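Local coordinates for microtubule-associated protein 1 light chain 3 (Plasmodium falciparum, PDB 4EOY), which probably acts as a ubiquitin-like protein of the autophagy conjugation machinery and binds a peptide of its partner Atg3, at residues P6-E11 / D114-M119; N30-V35 / L102-Y107; R41-I46 / R84-Y89; E37-S42 / Y118-S123. The protein carries 3 engineered substitutions. All blocks are in the same frame, centred on the assembly; numbering follows the deposited sequence.

Contact 1: residues P6-E11 / D114-M119; sequences PSLKDE and DGYLYM. With CA (calcium ion), chain G.
Lys9 reaches over the ring of Tyr118 while Leu8 touches Tyr116, joining the short N-terminal helix to the last strand of the ubiquitin-like core; N-terminal helices added to that core are a hallmark of the Atg8 family. NZ of Lys9 stands over the face of the Tyr118 ring, 4.9 Å from its centroid, in a cation-pi contact. The chain is extended beyond CG, and its methylenes crowd the phenol end as well: CG lies 3.6 Å from Tyr118 OH. A long side chain with an apolar stem and a charged tip suits this exposed place, and Asp112 supplies the salt bridge to NZ. Leucine belongs deeper, where CD2 of Leu8 meets CE2 of Tyr116 at 4.0 Å; the Tyr116 ring also packs on an aromatic side chain of the bound peptide.

Behind this first shell Asp114 ties down the Tyr118 hydroxyl and the backbone of Tyr116. Its OD2 offers the syn lone pair to Tyr118 OH at 2.7 Å and also forms a salt bridge with Arg17, while OD1 accepts from the backbone N of Tyr116 at 3.0 Å, an Asx turn. Between them Gly115 takes a positive phi (102°), which glycine tolerates easily. At Pro6 a calcium ion binds the carbonyl O at 2.2 Å and three waters, one of which donates to Glu11 OE1 over 3.1 Å.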
# COMPACT_ATOMS: atom_id res chain seq x y z
N PRO A 6 6.05 -11.52 -7.78
CA PRO A 6 7.02 -10.44 -7.98
C PRO A 6 6.72 -9.22 -7.11
O PRO A 6 5.58 -8.73 -7.11
CB PRO A 6 6.89 -10.12 -9.47
CG PRO A 6 5.51 -10.54 -9.83
CD PRO A 6 5.20 -11.72 -8.97
N SER A 7 7.73 -8.76 -6.37
CA SER A 7 7.60 -7.62 -5.45
C SER A 7 8.71 -6.57 -5.67
O SER A 7 9.58 -6.73 -6.53
CB SER A 7 7.60 -8.11 -4.00
OG SER A 7 7.64 -7.03 -3.07
N LEU A 8 8.67 -5.51 -4.86
CA LEU A 8 9.63 -4.41 -4.96
C LEU A 8 11.03 -4.83 -4.52
O LEU A 8 12.04 -4.25 -4.95
CB LEU A 8 9.16 -3.23 -4.11
CG LEU A 8 9.81 -1.89 -4.44
CD1 LEU A 8 9.13 -1.25 -5.64
CD2 LEU A 8 9.72 -0.98 -3.23
N LYS A 9 11.10 -5.85 -3.66
CA LYS A 9 12.37 -6.40 -3.19
C LYS A 9 13.16 -7.04 -4.34
O LYS A 9 14.39 -7.04 -4.33
CB LYS A 9 12.12 -7.42 -2.08
CG LYS A 9 11.45 -6.82 -0.86
CD LYS A 9 11.28 -7.83 0.26
CE LYS A 9 10.93 -7.12 1.56
NZ LYS A 9 10.60 -8.07 2.65
N ASP A 10 12.44 -7.55 -5.33
CA ASP A 10 13.07 -8.14 -6.51
C ASP A 10 13.47 -7.05 -7.52
O ASP A 10 14.36 -7.25 -8.36
CB ASP A 10 12.11 -9.14 -7.17
CG ASP A 10 11.38 -10.03 -6.15
OD1 ASP A 10 11.70 -9.98 -4.94
OD2 ASP A 10 10.46 -10.77 -6.56
N GLU A 11 12.79 -5.91 -7.43
CA GLU A 11 13.00 -4.78 -8.33
C GLU A 11 14.16 -3.90 -7.90
O GLU A 11 14.96 -3.48 -8.74
CB GLU A 11 11.74 -3.90 -8.38
CG GLU A 11 10.66 -4.39 -9.33
CD GLU A 11 9.29 -3.81 -8.99
OE1 GLU A 11 8.28 -4.51 -9.23
OE2 GLU A 11 9.22 -2.67 -8.49
N ASP A 114 13.69 -2.69 5.70
CA ASP A 114 14.07 -1.72 4.68
C ASP A 114 13.37 -0.34 4.82
O ASP A 114 13.66 0.58 4.04
CB ASP A 114 13.89 -2.30 3.25
CG ASP A 114 12.44 -2.55 2.88
OD1 ASP A 114 11.51 -2.15 3.60
OD2 ASP A 114 12.23 -3.16 1.82
N GLY A 115 12.48 -0.21 5.80
CA GLY A 115 11.80 1.07 6.07
C GLY A 115 10.36 1.15 5.55
O GLY A 115 9.62 2.07 5.90
N TYR A 116 9.97 0.20 4.70
CA TYR A 116 8.64 0.20 4.08
C TYR A 116 7.61 -0.55 4.91
O TYR A 116 7.93 -1.53 5.58
CB TYR A 116 8.69 -0.44 2.67
CG TYR A 116 9.19 0.47 1.57
CD1 TYR A 116 8.40 1.54 1.12
CD2 TYR A 116 10.43 0.27 0.98
CE1 TYR A 116 8.85 2.40 0.13
CE2 TYR A 116 10.89 1.13 -0.01
CZ TYR A 116 10.09 2.20 -0.43
OH TYR A 116 10.52 3.05 -1.43
N LEU A 117 6.36 -0.08 4.85
CA LEU A 117 5.24 -0.87 5.30
C LEU A 117 4.67 -1.62 4.09
O LEU A 117 4.11 -1.01 3.16
CB LEU A 117 4.17 -0.01 5.94
CG LEU A 117 3.00 -0.80 6.55
CD1 LEU A 117 3.52 -1.63 7.70
CD2 LEU A 117 1.88 0.15 6.97
N TYR A 118 4.82 -2.94 4.11
CA TYR A 118 4.33 -3.77 3.01
C TYR A 118 2.94 -4.26 3.32
O TYR A 118 2.67 -4.78 4.42
CB TYR A 118 5.25 -4.97 2.79
CG TYR A 118 6.55 -4.62 2.10
CD1 TYR A 118 7.66 -4.22 2.82
CD2 TYR A 118 6.67 -4.70 0.72
CE1 TYR A 118 8.84 -3.90 2.19
CE2 TYR A 118 7.85 -4.39 0.08
CZ TYR A 118 8.93 -3.98 0.83
OH TYR A 118 10.11 -3.66 0.17
N MET A 119 2.04 -4.02 2.39
CA MET A 119 0.65 -4.46 2.53
C MET A 119 0.23 -5.22 1.27
O MET A 119 0.71 -4.94 0.16
CB MET A 119 -0.26 -3.26 2.76
CG MET A 119 -0.02 -2.59 4.11
SD MET A 119 -1.26 -1.33 4.38
CE MET A 119 -2.74 -2.31 4.67
CA CA G . 3.82 -7.50 -7.51
O HOH W 1 6.03 -6.65 -8.94
O HOH W 2 2.02 -5.58 -7.66
O HOH W 3 2.73 -9.26 -6.55

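Contact 2: residues N30-V35 / L102-Y107; sequences NRIPVV and LMQDLY
Ile32 packs its branched side chain between Met103 and Tyr107, bringing strand 31-35 of the ubiquitin-like beta-grasp sheet against the short helix that precedes its last strand, 117-122. The segment axes come within 9.2 Å, at 58° to each other.

One interaction is CH-pi: CG2 of Ile32 sits over the face of the Tyr107 ring, 4.1 Å from the centroid and offset toward the rim. Chi1 of Ile32 (63°) sets CG1 between the backbone N and the carbonyl carbon, and from there CD1 extends to the helix.

The rest of the packing is largely apolar. CD1 of Ile32 touches CB of Tyr107 at 3.8 Å. Met103, bent at chi2 and chi3, folds its flexible thioether so that CE lies 3.8 Å from Ile32 CD1 and also reaches Val34 CG2. Pro33 CD meets Tyr107 CE1 at 3.9 Å; the proline ring also touches an aromatic side chain of the bound peptide.

Two polar ends find partners beyond the interface: Tyr107 OH at Gly115 O and Gln104 NE2 at Glu108. Gln104 OE1 rests 3.4 Å from Ile32 CG2.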
# COMPACT_ATOMS: atom_id res chain seq x y z
N ASN A 30 5.94 13.21 9.04
CA ASN A 30 4.53 12.98 9.38
C ASN A 30 3.80 12.04 8.41
O ASN A 30 2.58 11.89 8.50
CB ASN A 30 3.78 14.31 9.46
CG ASN A 30 4.34 15.23 10.52
OD1 ASN A 30 4.97 14.78 11.49
ND2 ASN A 30 4.10 16.51 10.36
N ARG A 31 4.52 11.44 7.46
CA ARG A 31 3.93 10.46 6.53
C ARG A 31 4.72 9.15 6.55
O ARG A 31 5.93 9.13 6.83
CB ARG A 31 3.88 11.04 5.12
CG ARG A 31 2.87 12.19 4.96
CD ARG A 31 2.74 12.64 3.50
NE ARG A 31 1.56 13.49 3.24
CZ ARG A 31 0.41 13.10 2.67
NH1 ARG A 31 0.22 11.84 2.27
NH2 ARG A 31 -0.57 13.98 2.49
N ILE A 32 4.04 8.04 6.25
CA ILE A 32 4.71 6.73 6.22
C ILE A 32 4.74 6.14 4.82
O ILE A 32 3.76 6.24 4.08
CB ILE A 32 4.10 5.74 7.23
CG1 ILE A 32 2.65 5.43 6.90
CG2 ILE A 32 4.18 6.33 8.63
CD1 ILE A 32 2.11 4.25 7.68
N PRO A 33 5.89 5.57 4.43
CA PRO A 33 5.99 4.96 3.12
C PRO A 33 5.37 3.56 3.10
O PRO A 33 5.78 2.68 3.88
CB PRO A 33 7.50 4.91 2.88
CG PRO A 33 8.11 4.86 4.24
CD PRO A 33 7.20 5.64 5.12
N VAL A 34 4.41 3.36 2.20
CA VAL A 34 3.68 2.11 2.08
C VAL A 34 3.79 1.61 0.65
O VAL A 34 3.64 2.39 -0.28
CB VAL A 34 2.20 2.30 2.44
CG1 VAL A 34 1.44 1.01 2.22
CG2 VAL A 34 2.07 2.76 3.87
N VAL A 35 4.03 0.30 0.49
CA VAL A 35 4.04 -0.36 -0.80
C VAL A 35 2.94 -1.41 -0.81
O VAL A 35 2.85 -2.22 0.11
CB VAL A 35 5.39 -1.03 -1.11
CG1 VAL A 35 5.43 -1.53 -2.56
CG2 VAL A 35 6.52 -0.06 -0.87
N LEU A 102 -4.40 3.70 14.03
CA LEU A 102 -3.74 4.69 13.17
C LEU A 102 -2.78 3.98 12.23
O LEU A 102 -2.25 2.92 12.54
CB LEU A 102 -2.95 5.70 14.00
CG LEU A 102 -3.67 6.60 14.99
CD1 LEU A 102 -2.64 7.47 15.67
CD2 LEU A 102 -4.75 7.45 14.35
N MET A 103 -2.53 4.58 11.07
CA MET A 103 -1.56 4.03 10.12
C MET A 103 -0.14 4.09 10.66
O MET A 103 0.72 3.33 10.23
CB MET A 103 -1.62 4.76 8.76
CG MET A 103 -2.76 4.31 7.84
SD MET A 103 -2.66 2.57 7.35
CE MET A 103 -1.07 2.45 6.56
N GLN A 104 0.11 4.98 11.62
CA GLN A 104 1.40 4.98 12.29
C GLN A 104 1.61 3.69 13.08
O GLN A 104 2.72 3.17 13.14
CB GLN A 104 1.53 6.18 13.22
CG GLN A 104 2.88 6.29 13.93
CD GLN A 104 4.03 6.59 12.97
OE1 GLN A 104 3.82 7.15 11.88
NE2 GLN A 104 5.25 6.23 13.38
N ASP A 105 0.54 3.19 13.71
CA ASP A 105 0.62 2.01 14.54
C ASP A 105 1.05 0.81 13.70
O ASP A 105 2.01 0.12 14.04
CB ASP A 105 -0.71 1.77 15.25
CG ASP A 105 -0.96 2.77 16.35
OD1 ASP A 105 0.01 3.07 17.11
OD2 ASP A 105 -2.11 3.26 16.45
N LEU A 106 0.38 0.63 12.58
CA LEU A 106 0.76 -0.39 11.62
C LEU A 106 2.23 -0.25 11.27
O LEU A 106 2.96 -1.26 11.22
CB LEU A 106 -0.09 -0.31 10.35
CG LEU A 106 -1.25 -1.28 10.28
CD1 LEU A 106 -2.19 -1.06 11.44
CD2 LEU A 106 -1.99 -1.19 8.94
N TYR A 107 2.67 0.98 11.03
CA TYR A 107 4.05 1.23 10.66
C TYR A 107 4.98 0.81 11.79
O TYR A 107 5.91 0.07 11.56
CB TYR A 107 4.28 2.70 10.32
CG TYR A 107 5.64 3.00 9.77
CD1 TYR A 107 5.96 2.66 8.48
CD2 TYR A 107 6.61 3.63 10.53
CE1 TYR A 107 7.21 2.92 7.95
CE2 TYR A 107 7.87 3.90 10.01
CZ TYR A 107 8.16 3.54 8.72
OH TYR A 107 9.40 3.80 8.16

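Contact 3: residues R41-I46 / R84-Y89; sequences RSNLPI and RERTIY
Arg86 slides past Leu44 and carries its guanidinium on to Pro45, so that a single long side chain spans much of the loop 41-46. Along 84-89, Arg84 comes first: it stays clear of the other loop, but its CB lies 3.5 Å above one face of the Arg86 guanidinium. The opposite face receives CD of Pro45, 3.7 Å above the plane and offset toward the rim. The planar cation is thus sandwiched between aliphatic carbons, which suits an arginine at the protein surface.

Nearer its backbone Arg86 is extended from CG to NE, and its apolar stem does the packing. CD of Arg86 meets CD2 of Leu44 at 3.6 Å, with CB of Arg86 close to the same methyl. NE comes within 3.7 Å of the carbonyl O of Asn43, while the Asn43 side-chain amide brings ND2 to 4.1 Å from Arg86 CD, its plane turned 76° from the guanidinium.

At Thr87 the backbone carbonyl O approaches the same Leu44 methyl at 4.0 Å. Ile88 follows, its CG1 touching CD2 of Leu44 at 3.9 Å, and both side chains also pack on Tyr121. Tyr89 begins strand 89-92, pairing through its backbone with Ser122. The arrangement joins two connecting loops of the ubiquitin-like beta-grasp: one between strands 31-38 and 51-55, the other leading into 89-92.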
# COMPACT_ATOMS: atom_id res chain seq x y z
N ARG A 41 -3.41 -14.99 -7.33
CA ARG A 41 -3.75 -14.98 -8.73
C ARG A 41 -5.26 -15.07 -8.92
O ARG A 41 -5.86 -16.09 -8.66
CB ARG A 41 -3.06 -16.17 -9.41
CG ARG A 41 -1.56 -16.20 -9.13
CD ARG A 41 -0.83 -17.12 -10.09
NE ARG A 41 0.61 -17.11 -9.88
CZ ARG A 41 1.42 -16.15 -10.29
NH1 ARG A 41 0.95 -15.08 -10.93
NH2 ARG A 41 2.73 -16.24 -10.04
N SER A 42 -5.86 -13.97 -9.37
CA SER A 42 -7.30 -13.90 -9.57
C SER A 42 -7.66 -12.77 -10.56
O SER A 42 -6.80 -12.30 -11.29
CB SER A 42 -8.02 -13.74 -8.21
OG SER A 42 -7.77 -12.49 -7.59
N ASN A 43 -8.91 -12.35 -10.57
CA ASN A 43 -9.39 -11.29 -11.47
C ASN A 43 -9.07 -9.88 -10.98
O ASN A 43 -9.39 -8.89 -11.66
CB ASN A 43 -10.90 -11.40 -11.64
CG ASN A 43 -11.65 -11.20 -10.34
OD1 ASN A 43 -11.16 -11.55 -9.26
ND2 ASN A 43 -12.85 -10.63 -10.42
N LEU A 44 -8.46 -9.78 -9.80
CA LEU A 44 -7.97 -8.49 -9.31
C LEU A 44 -6.76 -8.04 -10.14
O LEU A 44 -5.80 -8.82 -10.35
CB LEU A 44 -7.59 -8.55 -7.83
CG LEU A 44 -8.71 -8.79 -6.82
CD1 LEU A 44 -8.15 -8.68 -5.41
CD2 LEU A 44 -9.85 -7.79 -7.00
N PRO A 45 -6.80 -6.78 -10.61
CA PRO A 45 -5.75 -6.28 -11.49
C PRO A 45 -4.46 -5.92 -10.75
O PRO A 45 -4.48 -5.58 -9.57
CB PRO A 45 -6.39 -5.01 -12.08
CG PRO A 45 -7.29 -4.52 -11.00
CD PRO A 45 -7.83 -5.76 -10.33
N ILE A 46 -3.34 -5.97 -11.47
CA ILE A 46 -2.08 -5.51 -10.94
C ILE A 46 -2.03 -3.99 -11.11
O ILE A 46 -2.05 -3.50 -12.23
CB ILE A 46 -0.90 -6.16 -11.66
CG1 ILE A 46 -0.90 -7.67 -11.40
CG2 ILE A 46 0.41 -5.57 -11.17
CD1 ILE A 46 0.04 -8.45 -12.28
N ARG A 84 -14.60 -0.69 -11.52
CA ARG A 84 -15.32 -1.96 -11.50
C ARG A 84 -15.30 -2.53 -10.08
O ARG A 84 -14.23 -2.80 -9.55
CB ARG A 84 -14.67 -2.96 -12.45
CG ARG A 84 -15.45 -4.27 -12.54
CD ARG A 84 -14.93 -5.19 -13.63
NE ARG A 84 -15.20 -4.69 -14.97
CZ ARG A 84 -14.94 -5.35 -16.10
NH1 ARG A 84 -14.41 -6.57 -16.07
NH2 ARG A 84 -15.24 -4.79 -17.26
N GLU A 85 -16.49 -2.73 -9.51
CA GLU A 85 -16.65 -3.31 -8.17
C GLU A 85 -16.19 -4.78 -8.09
O GLU A 85 -16.66 -5.64 -8.86
CB GLU A 85 -18.12 -3.23 -7.72
CG GLU A 85 -18.50 -4.06 -6.49
CD GLU A 85 -18.00 -3.48 -5.17
OE1 GLU A 85 -16.81 -3.10 -5.09
OE2 GLU A 85 -18.79 -3.41 -4.21
N ARG A 86 -15.26 -5.03 -7.17
CA ARG A 86 -14.76 -6.38 -6.87
C ARG A 86 -14.51 -6.46 -5.37
O ARG A 86 -14.18 -5.44 -4.74
CB ARG A 86 -13.45 -6.63 -7.59
CG ARG A 86 -13.50 -6.58 -9.10
CD ARG A 86 -12.08 -6.65 -9.56
NE ARG A 86 -11.66 -6.08 -10.78
CZ ARG A 86 -11.56 -4.96 -11.46
NH1 ARG A 86 -11.49 -5.28 -12.73
NH2 ARG A 86 -11.21 -3.74 -11.08
N THR A 87 -14.68 -7.65 -4.80
CA THR A 87 -14.38 -7.90 -3.39
C THR A 87 -12.86 -8.03 -3.22
O THR A 87 -12.21 -8.80 -3.93
CB THR A 87 -15.13 -9.14 -2.83
OG1 THR A 87 -14.67 -9.43 -1.51
CG2 THR A 87 -14.89 -10.37 -3.67
N ILE A 88 -12.30 -7.26 -2.28
CA ILE A 88 -10.87 -7.29 -1.97
C ILE A 88 -10.66 -7.55 -0.48
O ILE A 88 -11.40 -7.05 0.35
CB ILE A 88 -10.18 -5.96 -2.33
CG1 ILE A 88 -10.38 -5.65 -3.81
CG2 ILE A 88 -8.70 -6.01 -1.98
CD1 ILE A 88 -9.86 -4.28 -4.22
N TYR A 89 -9.65 -8.36 -0.16
CA TYR A 89 -9.21 -8.52 1.22
C TYR A 89 -7.79 -8.01 1.35
O TYR A 89 -6.92 -8.36 0.54
CB TYR A 89 -9.25 -9.99 1.61
CG TYR A 89 -10.63 -10.58 1.58
CD1 TYR A 89 -11.47 -10.50 2.68
CD2 TYR A 89 -11.11 -11.23 0.44
CE1 TYR A 89 -12.74 -11.06 2.65
CE2 TYR A 89 -12.37 -11.78 0.40
CZ TYR A 89 -13.18 -11.69 1.50
OH TYR A 89 -14.44 -12.25 1.46

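Contact 4: residues E37-S42 / Y118-S123; sequences ERANRS and YMEYSS. Engineered in segment 118-123: Ser123 (natural residue Cys).
Arg38 lies across the ring of Tyr121 and meets it with successive atoms. CA sits over the centre of the ring face, 3.9 Å from the centroid, a CH-pi contact. CB lies 3.7 Å from CZ and from OH of Tyr121. With CG anti to the backbone N (chi1 -171°), CG comes 3.6 Å from CE1 of Tyr121, and CD then lies close to its OH. Beyond the ring NE donates to Leu44 O, and NH2 makes a weak bond to Ser42 O. The carbonyl O of Asn40 stands 3.3 Å above the centre of the guanidinium. An arginine suits this place because its aliphatic stem packs on the aromatic ring while its head bonds to Leu44 O and, weakly, to Ser42 O, with Asn40 O stacked over its face. Tyr121 OH in turn bonds to Pro45 O.

The backbones pair in parallel, Glu37 with Glu120 and Arg38 with Tyr121. Glu37 N donates to Met119 O at 2.7 Å, Tyr121 N to Glu37 O at 2.9 Å, and Ala39 N to Tyr121 O at 2.8 Å. As the strand ends, Asn40 takes over with its side chain: ND2 donates almost straight (176°) to OG of the engineered Ser123 at 2.8 Å, and OD1 accepts from Ser123 N, which lies above its carbonyl plane. Glu37 has a salt bridge to Lys50.

Strands 31-38 and 117-122 are the central parallel pair of the four-stranded sheet, flanked by 51-55 and 89-92, with Met119 and Tyr121 packed on helix 60-72.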
# COMPACT_ATOMS: atom_id res chain seq x y z
N GLU A 37 1.08 -4.74 -2.55
CA GLU A 37 1.44 -5.90 -3.37
C GLU A 37 0.29 -6.88 -3.52
O GLU A 37 -0.47 -7.12 -2.58
CB GLU A 37 2.64 -6.61 -2.74
CG GLU A 37 3.75 -6.91 -3.72
CD GLU A 37 4.64 -5.72 -4.01
OE1 GLU A 37 5.23 -5.16 -3.05
OE2 GLU A 37 4.77 -5.36 -5.20
N ARG A 38 0.16 -7.42 -4.72
CA ARG A 38 -0.85 -8.41 -5.06
C ARG A 38 -0.40 -9.77 -4.55
O ARG A 38 0.72 -10.20 -4.85
CB ARG A 38 -0.99 -8.48 -6.58
CG ARG A 38 -2.16 -9.31 -7.08
CD ARG A 38 -2.34 -9.04 -8.56
NE ARG A 38 -3.38 -9.86 -9.19
CZ ARG A 38 -3.16 -10.96 -9.89
NH1 ARG A 38 -1.93 -11.45 -10.08
NH2 ARG A 38 -4.19 -11.59 -10.43
N ALA A 39 -1.28 -10.46 -3.82
CA ALA A 39 -0.89 -11.62 -3.03
C ALA A 39 -1.44 -12.95 -3.53
O ALA A 39 -1.05 -14.01 -3.02
CB ALA A 39 -1.31 -11.42 -1.59
N ASN A 40 -2.36 -12.91 -4.49
CA ASN A 40 -2.81 -14.13 -5.16
C ASN A 40 -3.14 -13.89 -6.63
O ASN A 40 -3.11 -12.76 -7.12
CB ASN A 40 -3.99 -14.78 -4.41
CG ASN A 40 -5.32 -14.12 -4.68
OD1 ASN A 40 -5.43 -12.90 -4.81
ND2 ASN A 40 -6.36 -14.94 -4.71
N ARG A 41 -3.41 -14.99 -7.33
CA ARG A 41 -3.75 -14.98 -8.73
C ARG A 41 -5.26 -15.07 -8.92
O ARG A 41 -5.86 -16.09 -8.66
CB ARG A 41 -3.06 -16.17 -9.41
CG ARG A 41 -1.56 -16.20 -9.13
CD ARG A 41 -0.83 -17.12 -10.09
NE ARG A 41 0.61 -17.11 -9.88
CZ ARG A 41 1.42 -16.15 -10.29
NH1 ARG A 41 0.95 -15.08 -10.93
NH2 ARG A 41 2.73 -16.24 -10.04
N SER A 42 -5.86 -13.97 -9.37
CA SER A 42 -7.30 -13.90 -9.57
C SER A 42 -7.66 -12.77 -10.56
O SER A 42 -6.80 -12.30 -11.29
CB SER A 42 -8.02 -13.74 -8.21
OG SER A 42 -7.77 -12.49 -7.59
N TYR A 118 4.82 -2.94 4.11
CA TYR A 118 4.33 -3.77 3.01
C TYR A 118 2.94 -4.26 3.32
O TYR A 118 2.67 -4.78 4.42
CB TYR A 118 5.25 -4.97 2.79
CG TYR A 118 6.55 -4.62 2.10
CD1 TYR A 118 7.66 -4.22 2.82
CD2 TYR A 118 6.67 -4.70 0.72
CE1 TYR A 118 8.84 -3.90 2.19
CE2 TYR A 118 7.85 -4.39 0.08
CZ TYR A 118 8.93 -3.98 0.83
OH TYR A 118 10.11 -3.66 0.17
N MET A 119 2.04 -4.02 2.39
CA MET A 119 0.65 -4.46 2.53
C MET A 119 0.23 -5.22 1.27
O MET A 119 0.71 -4.94 0.16
CB MET A 119 -0.26 -3.26 2.76
CG MET A 119 -0.02 -2.59 4.11
SD MET A 119 -1.26 -1.33 4.38
CE MET A 119 -2.74 -2.31 4.67
N GLU A 120 -0.65 -6.20 1.44
CA GLU A 120 -0.98 -7.08 0.32
C GLU A 120 -2.45 -7.21 0.14
O GLU A 120 -3.20 -7.12 1.10
CB GLU A 120 -0.37 -8.47 0.55
CG GLU A 120 1.15 -8.48 0.57
CD GLU A 120 1.72 -9.85 0.80
OE1 GLU A 120 1.25 -10.52 1.75
OE2 GLU A 120 2.65 -10.26 0.05
N TYR A 121 -2.89 -7.40 -1.10
CA TYR A 121 -4.29 -7.62 -1.37
C TYR A 121 -4.48 -8.97 -2.03
O TYR A 121 -3.62 -9.45 -2.78
CB TYR A 121 -4.93 -6.50 -2.20
CG TYR A 121 -4.34 -6.23 -3.59
CD1 TYR A 121 -4.81 -6.88 -4.71
CD2 TYR A 121 -3.37 -5.26 -3.77
CE1 TYR A 121 -4.31 -6.60 -5.97
CE2 TYR A 121 -2.85 -4.98 -5.02
CZ TYR A 121 -3.32 -5.67 -6.12
OH TYR A 121 -2.80 -5.36 -7.36
N SER A 122 -5.62 -9.57 -1.69
CA SER A 122 -6.01 -10.85 -2.18
C SER A 122 -7.50 -10.85 -2.47
O SER A 122 -8.25 -10.07 -1.89
CB SER A 122 -5.70 -11.92 -1.15
OG SER A 122 -6.01 -13.19 -1.69
N SER A 123 -7.92 -11.73 -3.37
CA SER A 123 -9.36 -11.97 -3.60
C SER A 123 -9.96 -12.92 -2.54
O SER A 123 -11.18 -13.02 -2.42
CB SER A 123 -9.59 -12.56 -4.99
OG SER A 123 -8.89 -13.79 -5.14
O HOH W 4 2.81 -11.07 -2.68

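From the N terminus, contact 1 closes the widest loop, bringing helix 8-11 to the start of strand 117-122. Within that span, 30-35 meets helix 103-107 in contact 2, and 41-46 meets 84-89 in contact 3, which lies inside the loops of both. Contact 4 crosses contact 2, because 37-42 falls inside the loop 30-35/102-107 and its partner 118-123 outside it. Contacts 1 and 4 share Tyr118 and Met119 and are linked by a weak hydrogen bond between Ser7 OG and Glu37 OE1; contacts 3 and 4 share Arg41 and Ser42 and are joined by Pro45 O and Tyr121 OH. Together they tie the N-terminal helix, helix 103-110 and the connecting loops to the central strands.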